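Local coordinates for protein oxidoreductase, Gfo/Idh/MocA family (Vibrio cholerae, PDB 1XEA) that probably binds a nicotinamide dinucleotide in a Rossmann-type domain and uses it to oxidise or reduce a substrate that has not been established, at residues D74-L79 with T90-P95; F121-I126 with L147-H152; D201-T206 with L210-M215. All blocks are in the same frame, centred on the assembly; numbering follows the deposited sequence.

Interaction 1: residues D74-L79 with T90-P95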
loop_
_atom_site.group_PDB
_atom_site.type_symbol
_atom_site.label_atom_id
_atom_site.label_comp_id
_atom_site.label_asym_id
_atom_site.label_seq_id
_atom_site.Cartn_x
_atom_site.Cartn_y
_atom_site.Cartn_z
ATOM N N ASP A 74 -23.226 -2.627 -34.097
ATOM C CA ASP A 74 -23.732 -2.960 -35.436
ATOM C C ASP A 74 -24.833 -2.045 -35.951
ATOM O O ASP A 74 -25.383 -2.265 -37.030
ATOM C CB ASP A 74 -24.224 -4.418 -35.463
ATOM C CG ASP A 74 -25.345 -4.685 -34.466
ATOM O OD1 ASP A 74 -26.480 -4.217 -34.695
ATOM O OD2 ASP A 74 -25.088 -5.365 -33.443
ATOM N N VAL A 75 -25.145 -1.010 -35.185
ATOM C CA VAL A 75 -26.193 -0.088 -35.577
ATOM C C VAL A 75 -25.645 1.326 -35.616
ATOM O O VAL A 75 -26.338 2.256 -36.025
ATOM C CB VAL A 75 -27.344 -0.125 -34.575
ATOM C CG1 VAL A 75 -28.540 0.585 -35.138
ATOM C CG2 VAL A 75 -27.672 -1.556 -34.223
ATOM N N HIS A 76 -24.396 1.489 -35.193
ATOM C CA HIS A 76 -23.794 2.813 -35.180
ATOM C C HIS A 76 -23.833 3.479 -36.556
ATOM O O HIS A 76 -24.445 4.533 -36.715
ATOM C CB HIS A 76 -22.341 2.756 -34.688
ATOM C CG HIS A 76 -22.190 2.343 -33.256
ATOM N ND1 HIS A 76 -23.151 2.584 -32.298
ATOM C CD2 HIS A 76 -21.157 1.749 -32.610
ATOM C CE1 HIS A 76 -22.718 2.156 -31.125
ATOM N NE2 HIS A 76 -21.511 1.645 -31.287
ATOM N N SER A 77 -23.183 2.866 -37.543
ATOM C CA SER A 77 -23.136 3.431 -38.896
ATOM C C SER A 77 -24.480 3.956 -39.364
ATOM O O SER A 77 -24.587 5.082 -39.850
ATOM C CB SER A 77 -22.633 2.397 -39.905
ATOM O OG SER A 77 -21.237 2.217 -39.778
ATOM N N THR A 78 -25.505 3.131 -39.219
ATOM C CA THR A 78 -26.831 3.523 -39.635
ATOM C C THR A 78 -27.222 4.811 -38.940
ATOM O O THR A 78 -27.299 5.868 -39.562
ATOM C CB THR A 78 -27.837 2.440 -39.286
ATOM O OG1 THR A 78 -27.386 1.190 -39.819
ATOM C CG2 THR A 78 -29.199 2.773 -39.862
ATOM N N LEU A 79 -27.447 4.720 -37.638
ATOM C CA LEU A 79 -27.832 5.880 -36.847
ATOM C C LEU A 79 -26.929 7.084 -37.091
ATOM O O LEU A 79 -27.401 8.182 -37.381
ATOM C CB LEU A 79 -27.817 5.515 -35.365
ATOM C CG LEU A 79 -28.809 4.429 -34.947
ATOM C CD1 LEU A 79 -28.582 4.080 -33.497
ATOM C CD2 LEU A 79 -30.232 4.902 -35.169
ATOM N N THR A 90 -23.059 14.691 -34.121
ATOM C CA THR A 90 -23.319 13.344 -33.627
ATOM C C THR A 90 -22.259 12.810 -32.663
ATOM O O THR A 90 -21.058 13.004 -32.856
ATOM C CB THR A 90 -23.462 12.335 -34.805
ATOM O OG1 THR A 90 -24.568 12.720 -35.624
ATOM C CG2 THR A 90 -23.693 10.918 -34.297
ATOM N N PHE A 91 -22.725 12.116 -31.631
ATOM C CA PHE A 91 -21.855 11.515 -30.638
ATOM C C PHE A 91 -22.117 10.022 -30.660
ATOM O O PHE A 91 -23.271 9.592 -30.719
ATOM C CB PHE A 91 -22.176 12.065 -29.257
ATOM C CG PHE A 91 -21.464 11.359 -28.147
ATOM C CD1 PHE A 91 -20.198 11.762 -27.748
ATOM C CD2 PHE A 91 -22.058 10.283 -27.499
ATOM C CE1 PHE A 91 -19.530 11.106 -26.713
ATOM C CE2 PHE A 91 -21.400 9.620 -26.462
ATOM C CZ PHE A 91 -20.133 10.033 -26.070
ATOM N N VAL A 92 -21.047 9.238 -30.624
ATOM C CA VAL A 92 -21.171 7.788 -30.630
ATOM C C VAL A 92 -20.203 7.204 -29.624
ATOM O O VAL A 92 -19.029 7.554 -29.609
ATOM C CB VAL A 92 -20.861 7.184 -32.021
ATOM C CG1 VAL A 92 -20.979 5.666 -31.968
ATOM C CG2 VAL A 92 -21.827 7.742 -33.056
ATOM N N ASP A 93 -20.700 6.312 -28.778
ATOM C CA ASP A 93 -19.861 5.689 -27.773
ATOM C C ASP A 93 -18.947 4.671 -28.437
ATOM O O ASP A 93 -19.384 3.896 -29.284
ATOM C CB ASP A 93 -20.731 5.019 -26.708
ATOM C CG ASP A 93 -19.916 4.446 -25.570
ATOM O OD1 ASP A 93 -19.020 5.166 -25.058
ATOM O OD2 ASP A 93 -20.176 3.282 -25.170
ATOM N N LYS A 94 -17.674 4.688 -28.055
ATOM C CA LYS A 94 -16.685 3.771 -28.609
ATOM C C LYS A 94 -17.188 2.337 -28.497
ATOM O O LYS A 94 -17.811 1.972 -27.507
ATOM C CB LYS A 94 -15.359 3.923 -27.864
ATOM C CG LYS A 94 -15.403 3.467 -26.419
ATOM C CD LYS A 94 -15.220 1.960 -26.311
ATOM C CE LYS A 94 -15.911 1.396 -25.076
ATOM N NZ LYS A 94 -15.675 -0.067 -24.967
ATOM N N PRO A 95 -16.919 1.503 -29.515
ATOM C CA PRO A 95 -16.201 1.892 -30.732
ATOM C C PRO A 95 -17.132 2.545 -31.759
ATOM O O PRO A 95 -18.351 2.358 -31.710
ATOM C CB PRO A 95 -15.635 0.562 -31.217
ATOM C CG PRO A 95 -16.737 -0.388 -30.869
ATOM C CD PRO A 95 -17.128 0.045 -29.474
#

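Interaction 2: residues F121-I126 with L147-H152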
loop_
_atom_site.group_PDB
_atom_site.type_symbol
_atom_site.label_atom_id
_atom_site.label_comp_id
_atom_site.label_asym_id
_atom_site.label_seq_id
_atom_site.Cartn_x
_atom_site.Cartn_y
_atom_site.Cartn_z
ATOM N N PHE A 121 -14.447 8.289 -25.770
ATOM C CA PHE A 121 -13.265 7.681 -25.174
ATOM C C PHE A 121 -13.028 8.352 -23.826
ATOM O O PHE A 121 -12.187 9.247 -23.711
ATOM C CB PHE A 121 -12.056 7.916 -26.065
ATOM C CG PHE A 121 -12.014 7.052 -27.291
ATOM C CD1 PHE A 121 -12.050 7.627 -28.563
ATOM C CD2 PHE A 121 -11.827 5.673 -27.179
ATOM C CE1 PHE A 121 -11.891 6.844 -29.704
ATOM C CE2 PHE A 121 -11.666 4.874 -28.310
ATOM C CZ PHE A 121 -11.696 5.462 -29.575
ATOM N N ASN A 122 -13.756 7.906 -22.807
ATOM C CA ASN A 122 -13.643 8.497 -21.482
ATOM C C ASN A 122 -12.223 8.511 -20.901
ATOM O O ASN A 122 -11.860 9.440 -20.181
ATOM C CB ASN A 122 -14.616 7.814 -20.512
ATOM C CG ASN A 122 -14.182 6.420 -20.123
ATOM O OD1 ASN A 122 -14.105 6.106 -18.939
ATOM N ND2 ASN A 122 -13.905 5.573 -21.108
ATOM N N ARG A 123 -11.414 7.508 -21.227
ATOM C CA ARG A 123 -10.055 7.448 -20.714
ATOM C C ARG A 123 -9.153 8.565 -21.239
ATOM O O ARG A 123 -7.939 8.518 -21.046
ATOM C CB ARG A 123 -9.435 6.086 -21.028
ATOM C CG ARG A 123 -9.289 5.177 -19.838
ATOM C CD ARG A 123 -9.607 3.739 -20.198
ATOM N NE ARG A 123 -11.043 3.484 -20.158
ATOM C CZ ARG A 123 -11.635 2.690 -19.272
ATOM N NH1 ARG A 123 -10.923 2.059 -18.349
ATOM N NH2 ARG A 123 -12.948 2.540 -19.298
ATOM N N ARG A 124 -9.719 9.559 -21.922
ATOM C CA ARG A 124 -8.906 10.686 -22.404
ATOM C C ARG A 124 -9.183 11.885 -21.512
ATOM O O ARG A 124 -8.516 12.910 -21.619
ATOM C CB ARG A 124 -9.275 11.092 -23.830
ATOM C CG ARG A 124 -8.845 10.146 -24.922
ATOM C CD ARG A 124 -9.135 10.771 -26.285
ATOM N NE ARG A 124 -9.054 9.765 -27.340
ATOM C CZ ARG A 124 -9.473 9.942 -28.589
ATOM N NH1 ARG A 124 -10.009 11.101 -28.952
ATOM N NH2 ARG A 124 -9.368 8.949 -29.466
ATOM N N HIS A 125 -10.184 11.740 -20.645
ATOM C CA HIS A 125 -10.615 12.796 -19.736
ATOM C C HIS A 125 -10.545 12.401 -18.270
ATOM O O HIS A 125 -11.331 12.886 -17.452
ATOM C CB HIS A 125 -12.051 13.179 -20.056
ATOM C CG HIS A 125 -12.263 13.523 -21.490
ATOM N ND1 HIS A 125 -12.002 14.777 -21.997
ATOM C CD2 HIS A 125 -12.613 12.751 -22.547
ATOM C CE1 HIS A 125 -12.177 14.763 -23.305
ATOM N NE2 HIS A 125 -12.546 13.546 -23.664
ATOM N N ILE A 126 -9.631 11.507 -17.925
ATOM C CA ILE A 126 -9.520 11.101 -16.536
ATOM C C ILE A 126 -8.968 12.277 -15.743
ATOM O O ILE A 126 -7.786 12.627 -15.870
ATOM C CB ILE A 126 -8.609 9.886 -16.394
ATOM C CG1 ILE A 126 -9.135 8.771 -17.289
ATOM C CG2 ILE A 126 -8.560 9.433 -14.940
ATOM C CD1 ILE A 126 -10.579 8.400 -17.032
ATOM N N LEU A 147 4.868 5.456 -21.575
ATOM C CA LEU A 147 3.519 5.452 -21.033
ATOM C C LEU A 147 2.952 4.050 -21.249
ATOM O O LEU A 147 2.849 3.586 -22.385
ATOM C CB LEU A 147 2.640 6.493 -21.741
ATOM C CG LEU A 147 1.149 6.495 -21.363
ATOM C CD1 LEU A 147 0.986 6.942 -19.925
ATOM C CD2 LEU A 147 0.366 7.390 -22.300
ATOM N N ARG A 148 2.598 3.375 -20.160
ATOM C CA ARG A 148 2.062 2.024 -20.235
ATOM C C ARG A 148 0.673 1.962 -19.638
ATOM O O ARG A 148 0.460 2.296 -18.470
ATOM C CB ARG A 148 2.975 1.050 -19.488
ATOM C CG ARG A 148 2.447 -0.374 -19.417
ATOM C CD ARG A 148 3.486 -1.309 -18.823
ATOM N NE ARG A 148 3.723 -1.065 -17.410
ATOM C CZ ARG A 148 4.881 -1.286 -16.794
ATOM N NH1 ARG A 148 5.924 -1.758 -17.473
ATOM N NH2 ARG A 148 4.989 -1.037 -15.492
ATOM N N TRP A 149 -0.280 1.517 -20.441
ATOM C CA TRP A 149 -1.644 1.408 -19.973
ATOM C C TRP A 149 -2.010 -0.080 -19.882
ATOM O O TRP A 149 -2.046 -0.772 -20.890
ATOM C CB TRP A 149 -2.561 2.144 -20.953
ATOM C CG TRP A 149 -3.837 2.602 -20.330
ATOM C CD1 TRP A 149 -4.831 1.811 -19.820
ATOM C CD2 TRP A 149 -4.239 3.949 -20.099
ATOM N NE1 TRP A 149 -5.821 2.581 -19.287
ATOM C CE2 TRP A 149 -5.486 3.901 -19.445
ATOM C CE3 TRP A 149 -3.667 5.198 -20.381
ATOM C CZ2 TRP A 149 -6.174 5.055 -19.064
ATOM C CZ3 TRP A 149 -4.353 6.339 -20.003
ATOM C CH2 TRP A 149 -5.593 6.257 -19.353
ATOM N N GLU A 150 -2.246 -0.569 -18.670
ATOM C CA GLU A 150 -2.625 -1.960 -18.448
ATOM C C GLU A 150 -4.095 -2.019 -18.020
ATOM O O GLU A 150 -4.536 -1.253 -17.160
ATOM C CB GLU A 150 -1.765 -2.576 -17.339
ATOM C CG GLU A 150 -0.270 -2.610 -17.631
ATOM C CD GLU A 150 0.550 -3.251 -16.513
ATOM O OE1 GLU A 150 0.295 -4.430 -16.179
ATOM O OE2 GLU A 150 1.454 -2.571 -15.972
ATOM N N LYS A 151 -4.852 -2.921 -18.627
ATOM C CA LYS A 151 -6.252 -3.089 -18.272
ATOM C C LYS A 151 -6.494 -4.578 -18.349
ATOM O O LYS A 151 -6.620 -5.134 -19.440
ATOM C CB LYS A 151 -7.159 -2.362 -19.256
ATOM C CG LYS A 151 -8.603 -2.284 -18.795
ATOM C CD LYS A 151 -9.477 -1.588 -19.828
ATOM C CE LYS A 151 -10.865 -1.329 -19.274
ATOM N NZ LYS A 151 -11.518 -2.585 -18.817
ATOM N N HIS A 152 -6.556 -5.223 -17.190
ATOM C CA HIS A 152 -6.734 -6.664 -17.147
ATOM C C HIS A 152 -8.083 -7.081 -16.573
ATOM O O HIS A 152 -8.730 -6.315 -15.862
ATOM C CB HIS A 152 -5.602 -7.312 -16.332
ATOM C CG HIS A 152 -4.224 -6.840 -16.704
ATOM N ND1 HIS A 152 -3.875 -6.476 -17.987
ATOM C CD2 HIS A 152 -3.100 -6.706 -15.961
ATOM C CE1 HIS A 152 -2.597 -6.135 -18.017
ATOM N NE2 HIS A 152 -2.104 -6.267 -16.800
#

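Interaction 3: residues D201-T206 with L210-M215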
loop_
_atom_site.group_PDB
_atom_site.type_symbol
_atom_site.label_atom_id
_atom_site.label_comp_id
_atom_site.label_asym_id
_atom_site.label_seq_id
_atom_site.Cartn_x
_atom_site.Cartn_y
_atom_site.Cartn_z
ATOM N N ASP A 201 -0.782 -7.586 -26.318
ATOM C CA ASP A 201 0.189 -6.567 -25.938
ATOM C C ASP A 201 0.772 -5.839 -27.134
ATOM O O ASP A 201 1.588 -6.392 -27.874
ATOM C CB ASP A 201 1.324 -7.188 -25.125
ATOM C CG ASP A 201 0.873 -7.651 -23.751
ATOM O OD1 ASP A 201 0.303 -6.830 -23.003
ATOM O OD2 ASP A 201 1.091 -8.833 -23.411
ATOM N N VAL A 202 0.354 -4.591 -27.310
ATOM C CA VAL A 202 0.831 -3.774 -28.413
ATOM C C VAL A 202 1.732 -2.677 -27.882
ATOM O O VAL A 202 1.345 -1.897 -27.015
ATOM C CB VAL A 202 -0.330 -3.135 -29.180
ATOM C CG1 VAL A 202 0.211 -2.181 -30.233
ATOM C CG2 VAL A 202 -1.175 -4.216 -29.823
ATOM N N GLN A 203 2.935 -2.615 -28.433
ATOM C CA GLN A 203 3.921 -1.640 -28.009
ATOM C C GLN A 203 4.756 -1.128 -29.187
ATOM O O GLN A 203 5.198 -1.908 -30.030
ATOM C CB GLN A 203 4.816 -2.294 -26.950
ATOM C CG GLN A 203 6.254 -1.833 -26.956
ATOM C CD GLN A 203 7.073 -2.422 -25.822
ATOM O OE1 GLN A 203 8.301 -2.347 -25.840
ATOM N NE2 GLN A 203 6.401 -3.000 -24.822
ATOM N N TRP A 204 4.963 0.184 -29.246
ATOM C CA TRP A 204 5.768 0.783 -30.306
ATOM C C TRP A 204 6.440 2.051 -29.793
ATOM O O TRP A 204 6.075 2.581 -28.740
ATOM C CB TRP A 204 4.903 1.127 -31.509
ATOM C CG TRP A 204 3.973 2.262 -31.277
ATOM C CD1 TRP A 204 4.154 3.567 -31.648
ATOM C CD2 TRP A 204 2.668 2.183 -30.701
ATOM N NE1 TRP A 204 3.032 4.306 -31.342
ATOM C CE2 TRP A 204 2.109 3.482 -30.755
ATOM C CE3 TRP A 204 1.926 1.141 -30.127
ATOM C CZ2 TRP A 204 0.820 3.758 -30.289
ATOM C CZ3 TRP A 204 0.650 1.412 -29.660
ATOM C CH2 TRP A 204 0.111 2.716 -29.736
ATOM N N GLN A 205 7.417 2.548 -30.542
ATOM C CA GLN A 205 8.123 3.749 -30.129
ATOM C C GLN A 205 8.027 4.891 -31.150
ATOM O O GLN A 205 8.321 4.705 -32.326
ATOM C CB GLN A 205 9.584 3.388 -29.832
ATOM C CG GLN A 205 10.449 4.557 -29.406
ATOM C CD GLN A 205 11.422 4.209 -28.285
ATOM O OE1 GLN A 205 11.940 3.090 -28.207
ATOM N NE2 GLN A 205 11.689 5.179 -27.418
ATOM N N THR A 206 7.590 6.062 -30.687
ATOM C CA THR A 206 7.458 7.254 -31.528
ATOM C C THR A 206 8.402 8.324 -31.017
ATOM O O THR A 206 8.102 9.010 -30.036
ATOM C CB THR A 206 6.033 7.861 -31.479
ATOM O OG1 THR A 206 5.114 7.003 -32.165
ATOM C CG2 THR A 206 6.009 9.246 -32.125
ATOM N N LEU A 210 7.970 5.775 -25.627
ATOM C CA LEU A 210 7.588 4.397 -25.838
ATOM C C LEU A 210 6.165 4.218 -25.327
ATOM O O LEU A 210 5.889 4.425 -24.141
ATOM C CB LEU A 210 8.547 3.464 -25.105
ATOM C CG LEU A 210 8.214 1.963 -25.137
ATOM C CD1 LEU A 210 8.464 1.360 -26.510
ATOM C CD2 LEU A 210 9.072 1.266 -24.094
ATOM N N LEU A 211 5.267 3.854 -26.242
ATOM C CA LEU A 211 3.850 3.648 -25.941
ATOM C C LEU A 211 3.566 2.159 -25.778
ATOM O O LEU A 211 4.152 1.333 -26.477
ATOM C CB LEU A 211 3.003 4.250 -27.065
ATOM C CG LEU A 211 3.335 5.723 -27.319
ATOM C CD1 LEU A 211 2.399 6.334 -28.350
ATOM C CD2 LEU A 211 3.220 6.472 -26.010
ATOM N N HIS A 212 2.672 1.810 -24.859
ATOM C CA HIS A 212 2.375 0.402 -24.608
ATOM C C HIS A 212 0.968 0.153 -24.078
ATOM O O HIS A 212 0.568 0.710 -23.052
ATOM C CB HIS A 212 3.401 -0.161 -23.617
ATOM C CG HIS A 212 3.279 -1.636 -23.369
ATOM N ND1 HIS A 212 4.048 -2.297 -22.432
ATOM C CD2 HIS A 212 2.492 -2.581 -23.939
ATOM C CE1 HIS A 212 3.741 -3.582 -22.437
ATOM N NE2 HIS A 212 2.799 -3.780 -23.342
ATOM N N ALA A 213 0.225 -0.693 -24.786
ATOM C CA ALA A 213 -1.135 -1.054 -24.397
ATOM C C ALA A 213 -1.099 -2.538 -24.074
ATOM O O ALA A 213 -0.692 -3.349 -24.897
ATOM C CB ALA A 213 -2.110 -0.774 -25.530
ATOM N N SER A 214 -1.539 -2.881 -22.872
ATOM C CA SER A 214 -1.505 -4.248 -22.399
ATOM C C SER A 214 -2.859 -4.665 -21.812
ATOM O O SER A 214 -3.453 -3.955 -20.995
ATOM C CB SER A 214 -0.388 -4.339 -21.357
ATOM O OG SER A 214 -0.361 -5.557 -20.656
HETATM N N MSE A 215 -3.354 -5.819 -22.243
HETATM C CA MSE A 215 -4.620 -6.319 -21.736
HETATM C C MSE A 215 -4.578 -7.820 -21.583
HETATM O O MSE A 215 -4.476 -8.548 -22.569
HETATM C CB MSE A 215 -5.758 -5.952 -22.676
HETATM C CG MSE A 215 -7.089 -6.565 -22.281
HETATM SE SE MSE A 215 -8.569 -5.810 -23.278
HETATM C CE MSE A 215 -8.782 -4.179 -22.263
#

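Interaction 1: residues D74-L79 with T90-P95
Within the right-handed beta-alpha-beta crossover of strand 66-69, helix 76-85 and strand 90-93, the ring of His-76 packs against Val-92. Val-92 CG1 stands 3.8 Å from the centroid of the His-76 ring and only 10° off its normal, a CH-pi contact over the middle of one face. Both first torsions favour this meeting: CG of His-76 is anti to its carbonyl carbon (chi1 -66°), which swings the imidazole toward the strand, while CG1 of Val-92 is the branch anti to the backbone N. Since Val-75 is the N-cap, His-76 occupies the first turn of the helix, as expected where a Rossmann-type crossover helix starts near the C-terminal end of the parallel sheet. Beyond Val-92 the chain continues through Asp-93, Lys-94 and Pro-95, probably the counterpart of the family's Glu-Lys-Pro signature with Asp in first place, and with a cis peptide bond before the proline. This stretch of backbone brings two carbonyls to the imidazole: Asp-93 O is 3.7 Å from His-76 NE2, and Pro-95 O is 3.3 Å from the same nitrogen, at an angle too poor for a hydrogen bond. The carboxylate of Asp-93 is engaged elsewhere, its OD1 hydrogen-bonded to Tyr-18.

Interaction 2: residues F121-I126 with L147-H152
Apolar packing comes first, between the aliphatic stem of Arg-123 and the indole of Trp-149. Arg-123 CD lies 3.8 Å from Trp-149 CZ2, and Arg-123 CB is 3.9 Å from that same carbon. The two side chains cross obliquely. The chain of Arg-123 bends at chi2 and chi3, and its guanidinium ends 61° from the indole plane rather than stacked on it.

Charge is the second theme. Arg-123 NH1 lies 3.5 Å from Lys-151 CE, the two side chains crossing at about a right angle, and 4.7 Å from Lys-151 NZ. Glu-224 probably eases this closeness of like charges: its OE1 takes a salt bridge from Arg-123 NH1 and a hydrogen bond from Trp-149 NE1. Along the strand itself, Glu-150 holds the residues two places before and after it, OE2 pairing with Arg-148 NE at 3.1 Å and OE1 accepting His-152 NE2 through its anti lone pair; OE2 also meets Arg-148 of the second subunit.

The 3-10 turn 122-124, just after Rossmann strand 117-120, thus packs on strand 146-152, while His-170 and Ser-174 of helix 160-175 flank Arg-123 and strands 209-216 and 223-230 flank the strand.

Interaction 3: residues D201-T206 with L210-M215
Trp-204 and Leu-211 make a close-packed part of this pairing. Leu-211 CB sits 4.0 Å from the centroid of the six-membered ring of Trp-204, a CH-pi contact displaced toward the rim, and Leu-211 CD1 reaches Trp-204 CZ2 at 3.6 Å. The indole can fold over its cross-strand neighbour because its CG lies between the backbone N and the carbonyl carbon (chi1 70°). Val-202 and Ala-213 share this face, where Phe-168 and Val-175 of helix 160-175 pack on Ala-213 and Leu-211, and Trp-204 NE1 is satisfied by Ser-178.

The opposite face is more polar. The imidazole of His-212 lies beside Gln-203: Gln-203 NE2 stands over its face, 3.4 Å from His-212 ND1, with amide and ring planes 59° apart. Leu-210 CD1 comes within 3.8 Å of Gln-203 OE1. At the far end Ser-214 OG donates a 2.8 Å hydrogen bond to Asp-201 OD1, while OD2 of the aspartate is taken by Arg-199. The second subunit packs against this side, touching Asp-201, Gln-203, Gln-205 and Leu-210. Toward the turn the contact slackens: Gln-205 and Thr-206 are partly exposed, and the side chain of Gln-205 touches Leu-210 lightly, Gln-205 CB to Leu-210 CD1 at 4.1 Å.

Backbone hydrogen bonds tie the two strands between these faces. The hydrogen-bonded pair Val-202 and Ala-213 exchanges two N-H...O bonds, of which Ala-213 N to Val-202 O (2.8 Å, 176°) is nearly straight, and Trp-204 with Leu-211 repeats the pattern. The strands run almost exactly antiparallel, neighbours in the beta hairpin 196-206/209-216. A mixed sheet with helices on one face and a partner subunit on the other is characteristic of the C-terminal domain of Gfo/Idh/MocA oxidoreductases.

All three contacts are largely buried, yet their chemistry follows their place in the fold. Interaction 1 belongs wholly to the nucleotide-binding domain and rests on one ring against strand and backbone carbonyls, without a hydrogen bond across it. Interaction 2 joins the loop after the last Rossmann strand to the mixed sheet, probably at the junction between domains, mixing apolar stems with charge. Interaction 3 lies in the mixed sheet and is the most extensive, with regular backbone bonding. Lys-94 of interaction 1 packs on Phe-121 of interaction 2. Strands 146-152 and 209-216 are neighbours, so interactions 2 and 3 share a sheet, linked by probable hydrogen bonds such as Trp-149 N to His-212 O. These two also meet the second subunit; interaction 1 touches no other chain.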